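Local coordinates for lipoprotein (PDB 3CX3) that binds zinc and, as a lipoprotein homologous with ABC transporter components, probably serves as the solute-binding protein of a zinc uptake system, at residues Asp118-Leu123 and Thr182-Phe187; Tyr18-Met23 and Gly129-Ile134. All coordinates share one frame; numbering follows the deposited sequence.

From the N terminus the chain reaches helix 18-28 first, directly after strand 12-15 of one four-stranded parallel sheet, and this helix supplies the 18-23 side of contact 2. The loop 118-123, between strand 86-89 and helix 125-142, comes next. Segment 129-134 of that helix then closes contact 2 over 105 intervening residues. Contact 1 closes later, over 58 residues, when the loop after strand 180-182 of the second sheet returns to 118-123. The segments alternate, so the two loops cross. Contact 2 ties helix 18-28 to helix 125-142, whereas contact 1 joins loops from both sheets at the zinc. They touch where Trp-122 CD1 meets Pro-19 CG at 3.5 Å.

Contact 1 of 2, residues Asp118-Leu123 and Thr182-Phe187; sequences DPHTWL and TQHTAF. With ZN (zinc ion), chain E.
His-184 and His-120 meet through the zinc ion, which each binds by NE2, at 2.1 Å from His-184 and 2.0 Å from His-120; the ring planes are inclined at 57°. His-184 CG lies between the backbone N and the carbonyl carbon (chi1 80°), which brings NE2 to the metal. His-184 ND1 is hydrogen-bonded to Glu-233 OE2, a second-shell carboxylate, while His-184 O accepts the hydroxyl of Thr-182. Thr-185, the centre of an inverse gamma turn, brings its carbonyl O to 3.3 Å from His-120 CE1, but the angle at ND1 is too poor for a hydrogen bond. His-120 ND1 gives its N-H to Asp-118 OD1, at 2.9 Å on the syn side and nearly in the imidazole plane. This bond and the NE2-zinc bond set the ring's rotation, while His-120 N anchors OD1 from the opposite carboxylate face in an Asx turn; the carboxylate would probably make NE2 a stronger ligand. Ala-186 CA lies 3.6 Å from the His-120 ring centroid, 7° off the normal, a CH-pi contact. Phe-187 turns one face to Leu-123, the two CD1 atoms 3.8 Å apart. With His-44 and Glu-259, this His3Glu site joins loops following strands of two parallel sheets, consistent with the cleft of a two-lobed ABC-transporter solute-binding protein.

Contact 2 of 2, residues Tyr18-Met23 and Gly129-Ile134; sequences YPIYAM and GEEAQI
Met-23, modelled as selenomethionine, makes the main apolar contact with Ala-132: its terminal CE lies 3.5 Å from Ala-132 CB. The CA atoms of this pair are also the nearest between 18-23 and 129-134, at 6.2 Å. The Met-23 chain is extended beyond CG, which carries the methyl toward the other helix. There Met-23 CE meets backbone as well as side chain, coming 3.2 Å from Ala-132 N and 3.9 Å from Gly-129 N; Met-23 CE also passes 4.1 Å from Glu-131 CB. The segment axes cross at -60° and stay 10.9 Å apart at closest approach. At that spacing one long side chain does much of the bridging, and Met-23 accounts for 83 of the 185 Å² buried. Phe-157 of helix 147-173 touches both Met-23 and Ala-132, extending the apolar cluster to a third helix.

The second kind of contact sets a hydrocarbon tip against a carboxylate. Ile-20 CD1 stands 3.8 Å from Glu-131 OE2, and the two side chains cross at about a right angle. Glu-131 CG is anti to its backbone N (chi1 -156°), and the chain runs extended from there, placing the carboxylate beside the isoleucine.

No hydrogen bond joins the two segments. OE2 of the buried Glu-131 is hydrogen-bonded to His-65 ND1, and His-65 NE2 bonds in turn to the carbonyl O of Pro-119. The direct contact between these segments is thus apolar packing of Met-23 plus a methyl-carboxylate touch, while the acid would probably polarise His-65 and links the helix pair to the loop that carries the zinc ligand His-120.

Contact 1 of 2, residues Asp118-Leu123 and Thr182-Phe187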
loop_
_atom_site.group_PDB
_atom_site.type_symbol
_atom_site.label_atom_id
_atom_site.label_comp_id
_atom_site.label_asym_id
_atom_site.label_seq_id
_atom_site.Cartn_x
_atom_site.Cartn_y
_atom_site.Cartn_z
ATOM N N ASP A 118 1.979 4.715 11.002
ATOM C CA ASP A 118 2.138 3.720 9.957
ATOM C C ASP A 118 1.008 3.844 8.935
ATOM O O ASP A 118 -0.156 3.621 9.260
ATOM C CB ASP A 118 2.229 2.297 10.536
ATOM C CG ASP A 118 2.495 1.238 9.459
ATOM O OD1 ASP A 118 2.417 1.546 8.267
ATOM O OD2 ASP A 118 2.780 0.079 9.782
ATOM N N PRO A 119 1.360 4.176 7.679
ATOM C CA PRO A 119 0.387 4.401 6.616
ATOM C C PRO A 119 -0.127 3.151 5.900
ATOM O O PRO A 119 -1.001 3.269 5.027
ATOM C CB PRO A 119 1.190 5.232 5.605
ATOM C CG PRO A 119 2.617 4.755 5.756
ATOM C CD PRO A 119 2.753 4.397 7.219
ATOM N N HIS A 120 0.404 1.980 6.266
ATOM C CA HIS A 120 0.472 0.807 5.364
ATOM C C HIS A 120 -0.773 -0.046 5.399
ATOM O O HIS A 120 -0.771 -1.258 5.135
ATOM C CB HIS A 120 1.645 -0.057 5.722
ATOM C CG HIS A 120 2.929 0.387 5.127
ATOM N ND1 HIS A 120 3.884 1.061 5.860
ATOM C CD2 HIS A 120 3.456 0.200 3.882
ATOM C CE1 HIS A 120 4.943 1.280 5.087
ATOM N NE2 HIS A 120 4.707 0.772 3.880
ATOM N N THR A 121 -1.842 0.639 5.710
ATOM C CA THR A 121 -3.177 0.131 5.693
ATOM C C THR A 121 -3.484 -0.845 4.543
ATOM O O THR A 121 -3.793 -2.007 4.788
ATOM C CB THR A 121 -4.058 1.355 5.750
ATOM O OG1 THR A 121 -4.574 1.502 7.089
ATOM C CG2 THR A 121 -5.113 1.342 4.702
ATOM N N TRP A 122 -3.324 -0.392 3.299
ATOM C CA TRP A 122 -3.874 -1.062 2.138
ATOM C C TRP A 122 -3.676 -2.579 2.082
ATOM O O TRP A 122 -4.364 -3.257 1.321
ATOM C CB TRP A 122 -3.352 -0.391 0.862
ATOM C CG TRP A 122 -1.854 -0.429 0.675
ATOM C CD1 TRP A 122 -1.153 -1.376 0.026
ATOM C CD2 TRP A 122 -0.893 0.554 1.115
ATOM N NE1 TRP A 122 0.194 -1.081 0.034
ATOM C CE2 TRP A 122 0.384 0.106 0.687
ATOM C CE3 TRP A 122 -0.987 1.763 1.824
ATOM C CZ2 TRP A 122 1.567 0.824 0.946
ATOM C CZ3 TRP A 122 0.191 2.485 2.090
ATOM C CH2 TRP A 122 1.451 2.010 1.645
ATOM N N LEU A 123 -2.765 -3.092 2.914
ATOM C CA LEU A 123 -2.339 -4.502 2.938
ATOM C C LEU A 123 -3.194 -5.356 3.838
ATOM O O LEU A 123 -3.042 -6.575 3.914
ATOM C CB LEU A 123 -0.892 -4.602 3.410
ATOM C CG LEU A 123 0.152 -4.167 2.374
ATOM C CD1 LEU A 123 1.554 -4.250 2.992
ATOM C CD2 LEU A 123 0.051 -4.987 1.052
ATOM N N THR A 182 10.655 -8.846 6.851
ATOM C CA THR A 182 10.400 -8.217 5.560
ATOM C C THR A 182 11.386 -7.096 5.351
ATOM O O THR A 182 12.012 -6.622 6.309
ATOM C CB THR A 182 8.984 -7.592 5.483
ATOM O OG1 THR A 182 8.938 -6.421 6.305
ATOM C CG2 THR A 182 7.908 -8.563 5.907
ATOM N N GLN A 183 11.491 -6.647 4.104
ATOM C CA GLN A 183 12.525 -5.706 3.720
ATOM C C GLN A 183 12.389 -4.316 4.347
ATOM O O GLN A 183 13.386 -3.765 4.839
ATOM C CB GLN A 183 12.644 -5.617 2.208
ATOM C CG GLN A 183 13.859 -4.845 1.824
ATOM C CD GLN A 183 14.077 -4.810 0.340
ATOM O OE1 GLN A 183 14.466 -5.812 -0.277
ATOM N NE2 GLN A 183 13.852 -3.645 -0.246
ATOM N N HIS A 184 11.184 -3.738 4.308
ATOM C CA HIS A 184 10.861 -2.645 5.237
ATOM C C HIS A 184 9.581 -2.885 6.020
ATOM O O HIS A 184 8.902 -3.873 5.793
ATOM C CB HIS A 184 10.910 -1.284 4.567
ATOM C CG HIS A 184 9.695 -0.921 3.773
ATOM N ND1 HIS A 184 9.447 -1.425 2.509
ATOM C CD2 HIS A 184 8.706 -0.028 4.029
ATOM C CE1 HIS A 184 8.336 -0.883 2.040
ATOM N NE2 HIS A 184 7.862 -0.040 2.944
ATOM N N THR A 185 9.279 -2.000 6.962
ATOM C CA THR A 185 8.129 -2.208 7.839
ATOM C C THR A 185 6.809 -1.882 7.118
ATOM O O THR A 185 6.238 -0.799 7.326
ATOM C CB THR A 185 8.219 -1.372 9.162
ATOM O OG1 THR A 185 9.514 -1.528 9.760
ATOM C CG2 THR A 185 7.144 -1.796 10.150
ATOM N N ALA A 186 6.319 -2.828 6.314
ATOM C CA ALA A 186 5.103 -2.594 5.572
ATOM C C ALA A 186 3.882 -3.438 5.971
ATOM O O ALA A 186 2.758 -3.042 5.724
ATOM C CB ALA A 186 5.376 -2.726 4.082
ATOM N N PHE A 187 4.116 -4.593 6.586
ATOM C CA PHE A 187 3.094 -5.613 6.772
ATOM C C PHE A 187 2.468 -5.626 8.152
ATOM O O PHE A 187 1.835 -6.604 8.547
ATOM C CB PHE A 187 3.690 -6.966 6.402
ATOM C CG PHE A 187 4.102 -7.035 4.959
ATOM C CD1 PHE A 187 3.220 -7.501 3.996
ATOM C CD2 PHE A 187 5.349 -6.569 4.557
ATOM C CE1 PHE A 187 3.586 -7.524 2.653
ATOM C CE2 PHE A 187 5.715 -6.599 3.226
ATOM C CZ PHE A 187 4.817 -7.073 2.273
HETATM ZN ZN ZN E . 6.240 1.221 2.612
#

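Contact 2 of 2, residues Tyr18-Met23 and Gly129-Ile134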
loop_
_atom_site.group_PDB
_atom_site.type_symbol
_atom_site.label_atom_id
_atom_site.label_comp_id
_atom_site.label_asym_id
_atom_site.label_seq_id
_atom_site.Cartn_x
_atom_site.Cartn_y
_atom_site.Cartn_z
ATOM N N TYR A 18 0.353 2.936 -6.702
ATOM C CA TYR A 18 -0.455 1.805 -7.180
ATOM C C TYR A 18 -1.741 1.429 -6.420
ATOM O O TYR A 18 -2.784 1.257 -7.054
ATOM C CB TYR A 18 0.377 0.544 -7.412
ATOM C CG TYR A 18 -0.510 -0.655 -7.640
ATOM C CD1 TYR A 18 -1.130 -0.847 -8.875
ATOM C CD2 TYR A 18 -0.760 -1.586 -6.621
ATOM C CE1 TYR A 18 -1.958 -1.958 -9.109
ATOM C CE2 TYR A 18 -1.600 -2.696 -6.836
ATOM C CZ TYR A 18 -2.192 -2.866 -8.090
ATOM O OH TYR A 18 -3.017 -3.924 -8.363
ATOM N N PRO A 19 -1.668 1.205 -5.085
ATOM C CA PRO A 19 -2.916 0.824 -4.409
ATOM C C PRO A 19 -4.009 1.825 -4.719
ATOM O O PRO A 19 -5.174 1.469 -4.732
ATOM C CB PRO A 19 -2.554 0.884 -2.924
ATOM C CG PRO A 19 -1.082 0.670 -2.873
ATOM C CD PRO A 19 -0.521 1.237 -4.152
ATOM N N ILE A 20 -3.621 3.069 -4.964
ATOM C CA ILE A 20 -4.576 4.128 -5.290
ATOM C C ILE A 20 -5.017 3.998 -6.758
ATOM O O ILE A 20 -6.213 4.007 -7.060
ATOM C CB ILE A 20 -3.975 5.530 -5.018
ATOM C CG1 ILE A 20 -3.993 5.875 -3.529
ATOM C CG2 ILE A 20 -4.782 6.568 -5.713
ATOM C CD1 ILE A 20 -3.898 4.698 -2.603
ATOM N N TYR A 21 -4.041 3.881 -7.660
ATOM C CA TYR A 21 -4.308 3.631 -9.068
ATOM C C TYR A 21 -5.397 2.588 -9.216
ATOM O O TYR A 21 -6.439 2.848 -9.825
ATOM C CB TYR A 21 -3.034 3.144 -9.760
ATOM C CG TYR A 21 -3.175 2.942 -11.250
ATOM C CD1 TYR A 21 -3.538 4.001 -12.086
ATOM C CD2 TYR A 21 -2.934 1.688 -11.831
ATOM C CE1 TYR A 21 -3.672 3.822 -13.452
ATOM C CE2 TYR A 21 -3.062 1.498 -13.199
ATOM C CZ TYR A 21 -3.428 2.574 -14.006
ATOM O OH TYR A 21 -3.547 2.399 -15.367
ATOM N N ALA A 22 -5.137 1.432 -8.604
ATOM C CA ALA A 22 -5.906 0.222 -8.765
ATOM C C ALA A 22 -7.269 0.310 -8.135
ATOM O O ALA A 22 -8.209 -0.319 -8.594
ATOM C CB ALA A 22 -5.154 -0.927 -8.168
HETATM N N MSE A 23 -7.366 1.074 -7.064
HETATM C CA MSE A 23 -8.580 1.154 -6.296
HETATM C C MSE A 23 -9.530 2.211 -6.858
HETATM O O MSE A 23 -10.742 2.097 -6.701
HETATM C CB MSE A 23 -8.228 1.471 -4.854
HETATM C CG MSE A 23 -8.879 0.575 -3.873
HETATM SE SE MSE A 23 -7.992 0.567 -2.135
HETATM C CE MSE A 23 -9.391 -0.323 -1.212
ATOM N N GLY A 129 -10.610 -2.469 1.838
ATOM C CA GLY A 129 -12.060 -2.308 1.735
ATOM C C GLY A 129 -12.590 -0.953 2.145
ATOM O O GLY A 129 -13.233 -0.269 1.342
ATOM N N GLU A 130 -12.310 -0.546 3.383
ATOM C CA GLU A 130 -12.781 0.762 3.851
ATOM C C GLU A 130 -12.295 1.954 3.014
ATOM O O GLU A 130 -12.991 2.981 2.925
ATOM C CB GLU A 130 -12.575 1.003 5.359
ATOM C CG GLU A 130 -11.455 0.272 6.062
ATOM C CD GLU A 130 -11.795 0.024 7.552
ATOM O OE1 GLU A 130 -12.015 -1.159 7.939
ATOM O OE2 GLU A 130 -11.878 1.025 8.313
ATOM N N GLU A 131 -11.135 1.795 2.378
ATOM C CA GLU A 131 -10.531 2.876 1.617
ATOM C C GLU A 131 -11.154 2.990 0.244
ATOM O O GLU A 131 -11.240 4.092 -0.305
ATOM C CB GLU A 131 -9.019 2.691 1.508
ATOM C CG GLU A 131 -8.304 3.998 1.274
ATOM C CD GLU A 131 -6.825 3.836 1.110
ATOM O OE1 GLU A 131 -6.253 2.900 1.704
ATOM O OE2 GLU A 131 -6.220 4.654 0.389
ATOM N N ALA A 132 -11.580 1.845 -0.297
ATOM C CA ALA A 132 -12.413 1.755 -1.511
ATOM C C ALA A 132 -13.704 2.551 -1.372
ATOM O O ALA A 132 -14.063 3.316 -2.267
ATOM C CB ALA A 132 -12.745 0.307 -1.789
ATOM N N GLN A 133 -14.391 2.345 -0.242
ATOM C CA GLN A 133 -15.606 3.086 0.138
ATOM C C GLN A 133 -15.419 4.602 0.125
ATOM O O GLN A 133 -16.106 5.316 -0.617
ATOM C CB GLN A 133 -16.077 2.664 1.540
ATOM C CG GLN A 133 -17.215 1.691 1.562
ATOM C CD GLN A 133 -18.560 2.386 1.507
ATOM O OE1 GLN A 133 -18.954 2.892 0.465
ATOM N NE2 GLN A 133 -19.267 2.425 2.642
ATOM N N ILE A 134 -14.493 5.082 0.958
ATOM C CA ILE A 134 -14.162 6.507 1.016
ATOM C C ILE A 134 -13.992 7.038 -0.396
ATOM O O ILE A 134 -14.509 8.099 -0.732
ATOM C CB ILE A 134 -12.872 6.794 1.814
ATOM C CG1 ILE A 134 -12.959 6.184 3.220
ATOM C CG2 ILE A 134 -12.639 8.301 1.873
ATOM C CD1 ILE A 134 -11.661 6.200 4.048
#